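Local coordinates for polyketide synthase type I (Bacillus amyloliquefaciens, PDB 5KKU), which forms the N-terminal dehydratase domain of a modular polyketide synthase in the difficidin assembly line and probably removes water from carrier-bound beta-hydroxyacyl intermediates, at residues A[177-182]-A[191-196]; A[195-200]-A[231-236]; A[22-27]-A[156-161]. All coordinates share one frame; numbering follows the deposited sequence.

Contact 1: A[177-182]-A[191-196]; sequences LTLSDL and KAHPAF
This is a buried apolar packing contact in the C-terminal hotdog half, where residues of strand 172-178 and the turn that follows lie against the start of helix 194-200. No hydrogen bond crosses between the two segments, so the evidence lies in how L179 meets two rings. With CG beside the backbone N and anti to the carbonyl carbon, L179 directs its two methyls to different partners. L179 CD2 stands over the centre of the F196 ring, 3.6 Å from its centroid and only 7° off the ring normal, a nearly ideal CH-pi contact, and the two side chains cross at about a right angle. L179 CD2 also meets A195 CB at 3.9 Å. L179 and H193 reach toward each other tip to tip, which sets L179 CD1 over the imidazole face, 4.0 Å from its centroid and 27° off the normal, a more slanted CH-pi contact. L177 works at the rim of the phenyl instead: its carbonyl O is 3.6 Å from F196 CE1, near the ring plane, and its CB is 4.1 Å from the same carbon.

H193 is the N-cap of helix 194-200. Its CG is anti to the backbone N (chi1 -158°), which turns the ring back so that H193 ND1, in plane, accepts from A195 N at 3.2 Å. The opposite nitrogen, NE2, is hydrogen-bonded to the backbone O of A183, consistent with a neutral ring whose proton is on NE2. Both nitrogens are thus satisfied, and the rotation of the ring is fixed while L179 packs against it. A helix packed against a curved antiparallel sheet is the hallmark of the hotdog fold; here the histidine cap begins that helix, which carries D198, the predicted proton donor.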
loop_
_atom_site.group_PDB
_atom_site.type_symbol
_atom_site.label_atom_id
_atom_site.label_comp_id
_atom_site.label_asym_id
_atom_site.label_seq_id
_atom_site.Cartn_x
_atom_site.Cartn_y
_atom_site.Cartn_z
ATOM N N LEU A 177 6.555 7.647 -10.847
ATOM C CA LEU A 177 7.243 7.313 -9.641
ATOM C C LEU A 177 8.506 6.519 -9.866
ATOM O O LEU A 177 8.518 5.586 -10.613
ATOM C CB LEU A 177 6.289 6.545 -8.748
ATOM C CG LEU A 177 5.033 7.299 -8.366
ATOM C CD1 LEU A 177 3.911 6.396 -7.978
ATOM C CD2 LEU A 177 5.375 8.193 -7.230
ATOM N N THR A 178 9.572 6.885 -9.178
ATOM C CA THR A 178 10.827 6.168 -9.199
ATOM C C THR A 178 11.394 6.008 -7.801
ATOM O O THR A 178 11.320 6.875 -6.999
ATOM C CB THR A 178 11.865 6.823 -10.095
ATOM O OG1 THR A 178 11.373 6.878 -11.417
ATOM C CG2 THR A 178 13.058 6.036 -10.162
ATOM N N LEU A 179 12.009 4.886 -7.525
ATOM C CA LEU A 179 12.614 4.672 -6.255
ATOM C C LEU A 179 13.911 5.432 -6.064
ATOM O O LEU A 179 14.516 5.842 -7.003
ATOM C CB LEU A 179 12.855 3.209 -6.032
ATOM C CG LEU A 179 11.738 2.261 -6.396
ATOM C CD1 LEU A 179 12.322 0.877 -6.353
ATOM C CD2 LEU A 179 10.596 2.368 -5.444
ATOM N N SER A 180 14.313 5.644 -4.836
ATOM C CA SER A 180 15.652 6.051 -4.530
ATOM C C SER A 180 16.612 4.913 -4.845
ATOM O O SER A 180 16.208 3.813 -4.898
ATOM C CB SER A 180 15.757 6.399 -3.054
ATOM O OG SER A 180 15.598 5.279 -2.234
ATOM N N ASP A 181 17.871 5.218 -5.050
ATOM C CA ASP A 181 18.816 4.196 -5.393
ATOM C C ASP A 181 18.843 3.072 -4.356
ATOM O O ASP A 181 18.801 1.938 -4.709
ATOM C CB ASP A 181 20.194 4.757 -5.633
ATOM C CG ASP A 181 20.304 5.561 -6.921
ATOM O OD1 ASP A 181 19.776 5.199 -7.972
ATOM O OD2 ASP A 181 20.966 6.576 -6.880
ATOM N N LEU A 182 18.897 3.407 -3.073
ATOM C CA LEU A 182 18.751 2.435 -2.009
ATOM C C LEU A 182 17.527 1.525 -2.158
ATOM O O LEU A 182 17.639 0.327 -2.118
ATOM C CB LEU A 182 18.699 3.127 -0.667
ATOM C CG LEU A 182 18.382 2.246 0.503
ATOM C CD1 LEU A 182 19.604 1.431 0.829
ATOM C CD2 LEU A 182 17.991 3.079 1.690
ATOM N N LYS A 191 8.054 -8.829 -4.533
ATOM C CA LYS A 191 7.086 -9.110 -5.553
ATOM C C LYS A 191 6.397 -7.825 -5.991
ATOM O O LYS A 191 6.109 -7.642 -7.151
ATOM C CB LYS A 191 6.010 -10.024 -5.028
ATOM C CG LYS A 191 6.381 -11.474 -4.897
ATOM C CD LYS A 191 6.627 -12.115 -6.231
ATOM C CE LYS A 191 7.410 -13.385 -6.083
ATOM N NZ LYS A 191 7.051 -14.426 -7.056
ATOM N N ALA A 192 6.170 -6.918 -5.056
ATOM C CA ALA A 192 5.619 -5.611 -5.331
ATOM C C ALA A 192 6.292 -4.791 -4.254
ATOM O O ALA A 192 6.209 -5.086 -3.107
ATOM C CB ALA A 192 4.124 -5.630 -5.376
ATOM N N HIS A 193 7.027 -3.775 -4.646
ATOM C CA HIS A 193 7.843 -2.987 -3.779
ATOM C C HIS A 193 6.876 -2.150 -2.957
ATOM O O HIS A 193 6.089 -1.422 -3.495
ATOM C CB HIS A 193 8.786 -2.088 -4.583
ATOM C CG HIS A 193 10.015 -1.618 -3.860
ATOM N ND1 HIS A 193 9.981 -0.785 -2.776
ATOM C CD2 HIS A 193 11.318 -1.819 -4.124
ATOM C CE1 HIS A 193 11.206 -0.513 -2.391
ATOM N NE2 HIS A 193 12.033 -1.146 -3.179
ATOM N N PRO A 194 7.018 -2.229 -1.656
ATOM C CA PRO A 194 6.185 -1.492 -0.740
ATOM C C PRO A 194 6.262 -0.005 -0.945
ATOM O O PRO A 194 5.277 0.643 -0.797
ATOM C CB PRO A 194 6.741 -1.894 0.598
ATOM C CG PRO A 194 7.165 -3.258 0.396
ATOM C CD PRO A 194 7.727 -3.300 -0.972
ATOM N N ALA A 195 7.431 0.505 -1.287
ATOM C CA ALA A 195 7.575 1.908 -1.595
ATOM C C ALA A 195 6.667 2.337 -2.731
ATOM O O ALA A 195 6.000 3.303 -2.637
ATOM C CB ALA A 195 8.999 2.265 -1.899
ATOM N N PHE A 196 6.661 1.575 -3.808
ATOM C CA PHE A 196 5.771 1.784 -4.906
ATOM C C PHE A 196 4.306 1.702 -4.492
ATOM O O PHE A 196 3.554 2.547 -4.859
ATOM C CB PHE A 196 6.045 0.808 -6.029
ATOM C CG PHE A 196 7.097 1.251 -7.010
ATOM C CD1 PHE A 196 7.243 2.567 -7.358
ATOM C CD2 PHE A 196 7.908 0.329 -7.603
ATOM C CE1 PHE A 196 8.199 2.957 -8.235
ATOM C CE2 PHE A 196 8.863 0.702 -8.488
ATOM C CZ PHE A 196 9.005 2.016 -8.811
#

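Contact 2: A[195-200]-A[231-236]; sequences AFLDAS and QPFPKT
The backbone O of F196 is gripped twice, both times by S200: the backbone N donates at 3.1 Å in the ordinary helical bond, and the hydroxyl donates from OG to F196 O at 2.8 Å. The hydroxyl sits 33° above the carbonyl plane, off the lone-pair direction. S200 OG is also hydrogen-bonded to T239 OG1, so this side chain links the helix to strand 236-248.

On the side of the helix that meets 231-236, the contact is aromatic. F196 and F233 form an offset edge-to-face pair, with centroids 5.3 Å apart and planes at 79°; the edge of F196 is turned toward the face of F233. Their side chains slide past each other in opposite directions, and the closest atoms are the two CD2 carbons, F196 CD2 and F233 CD2, at 3.6 Å. At the edge of the F196 ring, near its plane, F196 CZ lies 3.4 Å from K235 O; a positively polarised ring edge beside this carbonyl oxygen is probably mildly attractive. F196 CE2 also touches P234 O, at 3.5 Å. L197 adds a methyl at the edge of the other phenyl, its CD2 4.0 Å from F233 CE2.

Two residues after F196, D198, the predicted proton donor, takes no part in this packing; its OD2 is hydrogen-bonded to H155 NE2. The contact thus joins helix 194-200 to the loop between strands 219-229 and 236-248, with F233 also touching I265 of strand 258-266 and F196 touching I237 of strand 236-248.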
loop_
_atom_site.group_PDB
_atom_site.type_symbol
_atom_site.label_atom_id
_atom_site.label_comp_id
_atom_site.label_asym_id
_atom_site.label_seq_id
_atom_site.Cartn_x
_atom_site.Cartn_y
_atom_site.Cartn_z
ATOM N N ALA A 195 7.431 0.505 -1.287
ATOM C CA ALA A 195 7.575 1.908 -1.595
ATOM C C ALA A 195 6.667 2.337 -2.731
ATOM O O ALA A 195 6.000 3.303 -2.637
ATOM C CB ALA A 195 8.999 2.265 -1.899
ATOM N N PHE A 196 6.661 1.575 -3.808
ATOM C CA PHE A 196 5.771 1.784 -4.906
ATOM C C PHE A 196 4.306 1.702 -4.492
ATOM O O PHE A 196 3.554 2.547 -4.859
ATOM C CB PHE A 196 6.045 0.808 -6.029
ATOM C CG PHE A 196 7.097 1.251 -7.010
ATOM C CD1 PHE A 196 7.243 2.567 -7.358
ATOM C CD2 PHE A 196 7.908 0.329 -7.603
ATOM C CE1 PHE A 196 8.199 2.957 -8.235
ATOM C CE2 PHE A 196 8.863 0.702 -8.488
ATOM C CZ PHE A 196 9.005 2.016 -8.811
ATOM N N LEU A 197 3.948 0.700 -3.700
ATOM C CA LEU A 197 2.609 0.482 -3.237
ATOM C C LEU A 197 2.116 1.647 -2.377
ATOM O O LEU A 197 1.064 2.159 -2.595
ATOM C CB LEU A 197 2.501 -0.856 -2.511
ATOM C CG LEU A 197 2.654 -2.170 -3.270
ATOM C CD1 LEU A 197 2.278 -3.333 -2.410
ATOM C CD2 LEU A 197 1.812 -2.189 -4.514
ATOM N N ASP A 198 2.885 2.051 -1.381
ATOM C CA ASP A 198 2.593 3.184 -0.527
ATOM C C ASP A 198 2.332 4.465 -1.297
ATOM O O ASP A 198 1.338 5.055 -1.138
ATOM C CB ASP A 198 3.722 3.361 0.455
ATOM C CG ASP A 198 3.477 4.426 1.463
ATOM O OD1 ASP A 198 2.600 4.313 2.294
ATOM O OD2 ASP A 198 4.176 5.391 1.441
ATOM N N ALA A 199 3.261 4.867 -2.138
ATOM C CA ALA A 199 3.097 6.055 -2.947
ATOM C C ALA A 199 1.890 6.006 -3.855
ATOM O O ALA A 199 1.312 7.018 -4.110
ATOM C CB ALA A 199 4.325 6.356 -3.756
ATOM N N SER A 200 1.543 4.837 -4.323
ATOM C CA SER A 200 0.398 4.672 -5.173
ATOM C C SER A 200 -0.932 4.888 -4.487
ATOM O O SER A 200 -1.859 5.239 -5.113
ATOM C CB SER A 200 0.419 3.331 -5.855
ATOM O OG SER A 200 1.502 3.234 -6.681
ATOM N N GLN A 231 2.228 -8.035 -13.551
ATOM C CA GLN A 231 3.606 -8.056 -13.950
ATOM C C GLN A 231 4.453 -7.408 -12.870
ATOM O O GLN A 231 3.960 -6.628 -12.099
ATOM C CB GLN A 231 3.770 -7.300 -15.244
ATOM C CG GLN A 231 4.506 -8.037 -16.329
ATOM C CD GLN A 231 3.683 -9.069 -17.055
ATOM O OE1 GLN A 231 2.480 -8.970 -17.115
ATOM N NE2 GLN A 231 4.345 -10.052 -17.614
ATOM N N PRO A 232 5.728 -7.720 -12.805
ATOM C CA PRO A 232 6.602 -7.102 -11.815
ATOM C C PRO A 232 6.926 -5.666 -12.126
ATOM O O PRO A 232 6.986 -5.317 -13.259
ATOM C CB PRO A 232 7.851 -7.945 -11.885
ATOM C CG PRO A 232 7.819 -8.535 -13.228
ATOM C CD PRO A 232 6.405 -8.753 -13.570
ATOM N N PHE A 233 7.061 -4.841 -11.124
ATOM C CA PHE A 233 7.371 -3.459 -11.331
ATOM C C PHE A 233 8.733 -3.205 -11.980
ATOM O O PHE A 233 9.684 -3.788 -11.626
ATOM C CB PHE A 233 7.321 -2.739 -9.992
ATOM C CG PHE A 233 5.957 -2.610 -9.390
ATOM C CD1 PHE A 233 4.856 -2.472 -10.162
ATOM C CD2 PHE A 233 5.805 -2.576 -8.025
ATOM C CE1 PHE A 233 3.623 -2.318 -9.587
ATOM C CE2 PHE A 233 4.577 -2.424 -7.448
ATOM C CZ PHE A 233 3.480 -2.300 -8.231
ATOM N N PRO A 234 8.811 -2.259 -12.884
ATOM C CA PRO A 234 10.094 -1.824 -13.414
ATOM C C PRO A 234 10.646 -0.692 -12.606
ATOM O O PRO A 234 10.085 -0.431 -11.589
ATOM C CB PRO A 234 9.733 -1.344 -14.794
ATOM C CG PRO A 234 8.357 -0.907 -14.645
ATOM C CD PRO A 234 7.724 -1.907 -13.779
ATOM N N LYS A 235 11.701 -0.044 -13.042
ATOM C CA LYS A 235 12.307 1.027 -12.316
ATOM C C LYS A 235 11.394 2.216 -12.120
ATOM O O LYS A 235 11.388 2.814 -11.103
ATOM C CB LYS A 235 13.567 1.452 -13.009
ATOM C CG LYS A 235 14.742 0.554 -12.745
ATOM C CD LYS A 235 15.979 1.020 -13.458
ATOM C CE LYS A 235 17.082 -0.008 -13.319
ATOM N NZ LYS A 235 18.227 0.174 -14.250
ATOM N N THR A 236 10.634 2.578 -13.125
ATOM C CA THR A 236 9.683 3.644 -12.974
ATOM C C THR A 236 8.301 3.140 -13.307
ATOM O O THR A 236 8.124 2.490 -14.270
ATOM C CB THR A 236 9.972 4.822 -13.925
ATOM O OG1 THR A 236 11.284 5.319 -13.740
ATOM C CG2 THR A 236 8.982 5.930 -13.754
#

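Contact 3: A[22-27]-A[156-161]; sequences VRDHRV and GEFMKN
D24 has CG beside the backbone N and anti to the carbonyl carbon (chi1 -72°), while M159 bends at both chi2 and chi3; the first torsion presents a carboxylate to the 156-161 loop, and the bends leave M159 CB and CG against the backbone O of D24 while the thioether turns toward helix 194-200. The two segments belong to the two halves of a double hotdog fold, and their meeting place is consistent with the dehydratase active site: H25 is the predicted proton acceptor, and M159 comes close to D198, the predicted donor.

D24 holds the loop by two routes. Its backbone O accepts from G156 N at 2.8 Å, with the donor 42° above the carbonyl plane rather than on a lone pair, although the N-H itself points well at the oxygen. Its OD2 accepts from F158 N at 2.7 Å with an N-H angle of 165°, using the anti lone pair. The same oxygen forms a salt bridge with R23 NH1 at 3.1 Å, so one carboxylate oxygen serves a peptide of the C-terminal half and a guanidinium of its own segment. This charge pairing would be expected to keep D24 ionised. Between the two bonds the chains come close, D24 CA 3.8 Å from G156 CA.

M159 packs alongside, its CB 3.3 Å from D24 O. It also touches A195 and D198 of helix 194-200, and so lies between the peptide preceding H25 and that helix. H25 itself meets H155 edge-to-face, and H155 is the hydrogen-bonding partner of D198. R26 NE and NH2 both donate, side-on, to R23 O on the last residue of helix 20-23, with R26 NE at 2.9 Å from R23 O.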
loop_
_atom_site.group_PDB
_atom_site.type_symbol
_atom_site.label_atom_id
_atom_site.label_comp_id
_atom_site.label_asym_id
_atom_site.label_seq_id
_atom_site.Cartn_x
_atom_site.Cartn_y
_atom_site.Cartn_z
ATOM N N VAL A 22 9.960 0.727 7.892
ATOM C CA VAL A 22 9.591 1.465 9.094
ATOM C C VAL A 22 10.614 2.551 9.411
ATOM O O VAL A 22 10.280 3.582 9.995
ATOM C CB VAL A 22 9.455 0.531 10.311
ATOM C CG1 VAL A 22 8.379 -0.514 10.059
ATOM C CG2 VAL A 22 10.788 -0.131 10.623
ATOM N N ARG A 23 11.831 2.343 9.038
ATOM C CA ARG A 23 12.790 3.334 9.318
ATOM C C ARG A 23 12.467 4.583 8.558
ATOM O O ARG A 23 12.634 5.645 9.040
ATOM C CB ARG A 23 14.136 2.784 8.964
ATOM C CG ARG A 23 15.343 3.665 8.943
ATOM C CD ARG A 23 16.349 2.800 8.235
ATOM N NE ARG A 23 17.589 3.392 7.874
ATOM C CZ ARG A 23 17.864 4.002 6.739
ATOM N NH1 ARG A 23 17.007 4.187 5.805
ATOM N NH2 ARG A 23 19.060 4.422 6.552
ATOM N N ASP A 24 11.951 4.402 7.358
ATOM C CA ASP A 24 11.708 5.510 6.459
ATOM C C ASP A 24 10.207 5.772 6.283
ATOM O O ASP A 24 9.766 6.325 5.335
ATOM C CB ASP A 24 12.395 5.264 5.130
ATOM C CG ASP A 24 13.903 5.392 5.212
ATOM O OD1 ASP A 24 14.434 5.801 6.235
ATOM O OD2 ASP A 24 14.538 5.108 4.240
ATOM N N HIS A 25 9.445 5.327 7.260
ATOM C CA HIS A 25 8.031 5.665 7.378
ATOM C C HIS A 25 7.603 5.866 8.816
ATOM O O HIS A 25 7.304 4.938 9.541
ATOM C CB HIS A 25 7.115 4.680 6.660
ATOM C CG HIS A 25 5.701 5.119 6.618
ATOM N ND1 HIS A 25 4.744 4.600 7.440
ATOM C CD2 HIS A 25 5.079 6.029 5.857
ATOM C CE1 HIS A 25 3.595 5.174 7.192
ATOM N NE2 HIS A 25 3.776 6.050 6.241
ATOM N N ARG A 26 7.608 7.093 9.248
ATOM C CA ARG A 26 7.225 7.349 10.603
ATOM C C ARG A 26 6.058 8.302 10.706
ATOM O O ARG A 26 6.002 9.248 10.019
ATOM C CB ARG A 26 8.423 7.787 11.443
ATOM C CG ARG A 26 9.767 7.231 11.019
ATOM C CD ARG A 26 10.885 7.675 11.928
ATOM N NE ARG A 26 12.122 7.059 11.569
ATOM C CZ ARG A 26 13.294 7.261 12.137
ATOM N NH1 ARG A 26 13.430 8.058 13.169
ATOM N NH2 ARG A 26 14.321 6.637 11.674
ATOM N N VAL A 27 5.098 7.984 11.525
ATOM C CA VAL A 27 3.984 8.847 11.791
ATOM C C VAL A 27 4.010 9.392 13.227
ATOM O O VAL A 27 3.979 8.655 14.155
ATOM C CB VAL A 27 2.720 8.080 11.519
ATOM C CG1 VAL A 27 1.498 8.931 11.786
ATOM C CG2 VAL A 27 2.746 7.477 10.145
ATOM N N GLY A 156 11.148 8.664 4.637
ATOM C CA GLY A 156 12.570 8.635 4.415
ATOM C C GLY A 156 13.049 8.101 3.071
ATOM O O GLY A 156 12.275 7.758 2.257
ATOM N N GLU A 157 14.342 8.037 2.877
ATOM C CA GLU A 157 14.957 7.601 1.641
ATOM C C GLU A 157 14.356 6.411 0.916
ATOM O O GLU A 157 14.045 6.532 -0.242
ATOM C CB GLU A 157 16.464 7.466 1.818
ATOM C CG GLU A 157 17.217 6.664 0.792
ATOM C CD GLU A 157 18.717 6.937 0.763
ATOM O OE1 GLU A 157 19.329 7.241 1.784
ATOM O OE2 GLU A 157 19.313 6.840 -0.307
ATOM N N PHE A 158 14.207 5.308 1.603
ATOM C CA PHE A 158 13.673 4.149 1.021
ATOM C C PHE A 158 12.201 4.297 0.724
ATOM O O PHE A 158 11.706 3.731 -0.174
ATOM C CB PHE A 158 13.846 3.060 2.054
ATOM C CG PHE A 158 13.547 1.703 1.591
ATOM C CD1 PHE A 158 12.287 1.254 1.533
ATOM C CD2 PHE A 158 14.564 0.850 1.270
ATOM C CE1 PHE A 158 12.032 -0.011 1.123
ATOM C CE2 PHE A 158 14.323 -0.416 0.867
ATOM C CZ PHE A 158 13.049 -0.853 0.800
ATOM N N MET A 159 11.416 4.991 1.480
ATOM C CA MET A 159 10.017 5.023 1.109
ATOM C C MET A 159 9.580 6.202 0.287
ATOM O O MET A 159 8.514 6.206 -0.247
ATOM C CB MET A 159 9.167 4.950 2.342
ATOM C CG MET A 159 9.267 3.632 3.026
ATOM S SD MET A 159 8.629 2.261 2.099
ATOM C CE MET A 159 6.921 2.600 2.127
ATOM N N LYS A 160 10.409 7.202 0.178
ATOM C CA LYS A 160 9.937 8.373 -0.557
ATOM C C LYS A 160 10.251 8.279 -2.045
ATOM O O LYS A 160 11.349 8.178 -2.421
ATOM C CB LYS A 160 10.472 9.633 0.079
ATOM C CG LYS A 160 10.393 10.918 -0.699
ATOM C CD LYS A 160 10.817 12.053 0.196
ATOM C CE LYS A 160 10.759 13.407 -0.464
ATOM N NZ LYS A 160 9.442 14.009 -0.294
ATOM N N ASN A 161 9.228 8.222 -2.877
ATOM C CA ASN A 161 9.386 8.145 -4.317
ATOM C C ASN A 161 9.741 9.494 -4.972
ATOM O O ASN A 161 9.308 10.519 -4.528
ATOM C CB ASN A 161 8.117 7.683 -4.990
ATOM C CG ASN A 161 7.739 6.239 -4.722
ATOM O OD1 ASN A 161 7.970 5.690 -3.705
ATOM N ND2 ASN A 161 7.085 5.678 -5.646
#

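In the fold
From the N terminus, contact 3 comes first and spans furthest: 22-27 meets 156-161 across 128 intervening residues, tying the N-terminal hotdog half to the C-terminal one. Contact 1 then closes a loop of eight residues between 177-182 and 191-196, and contact 2 follows across 30 residues, from 195-200 to 231-236. Contact 3 closes before either of the others opens; contact 2 starts on the segment where contact 1 ends. Contacts 1 and 2 share A195 and F196, so that both use helix 194-200. Polar bridges link them: T178 OG1 with T236 OG1 between contacts 1 and 2, and S180 OG with E157 O between contacts 1 and 3.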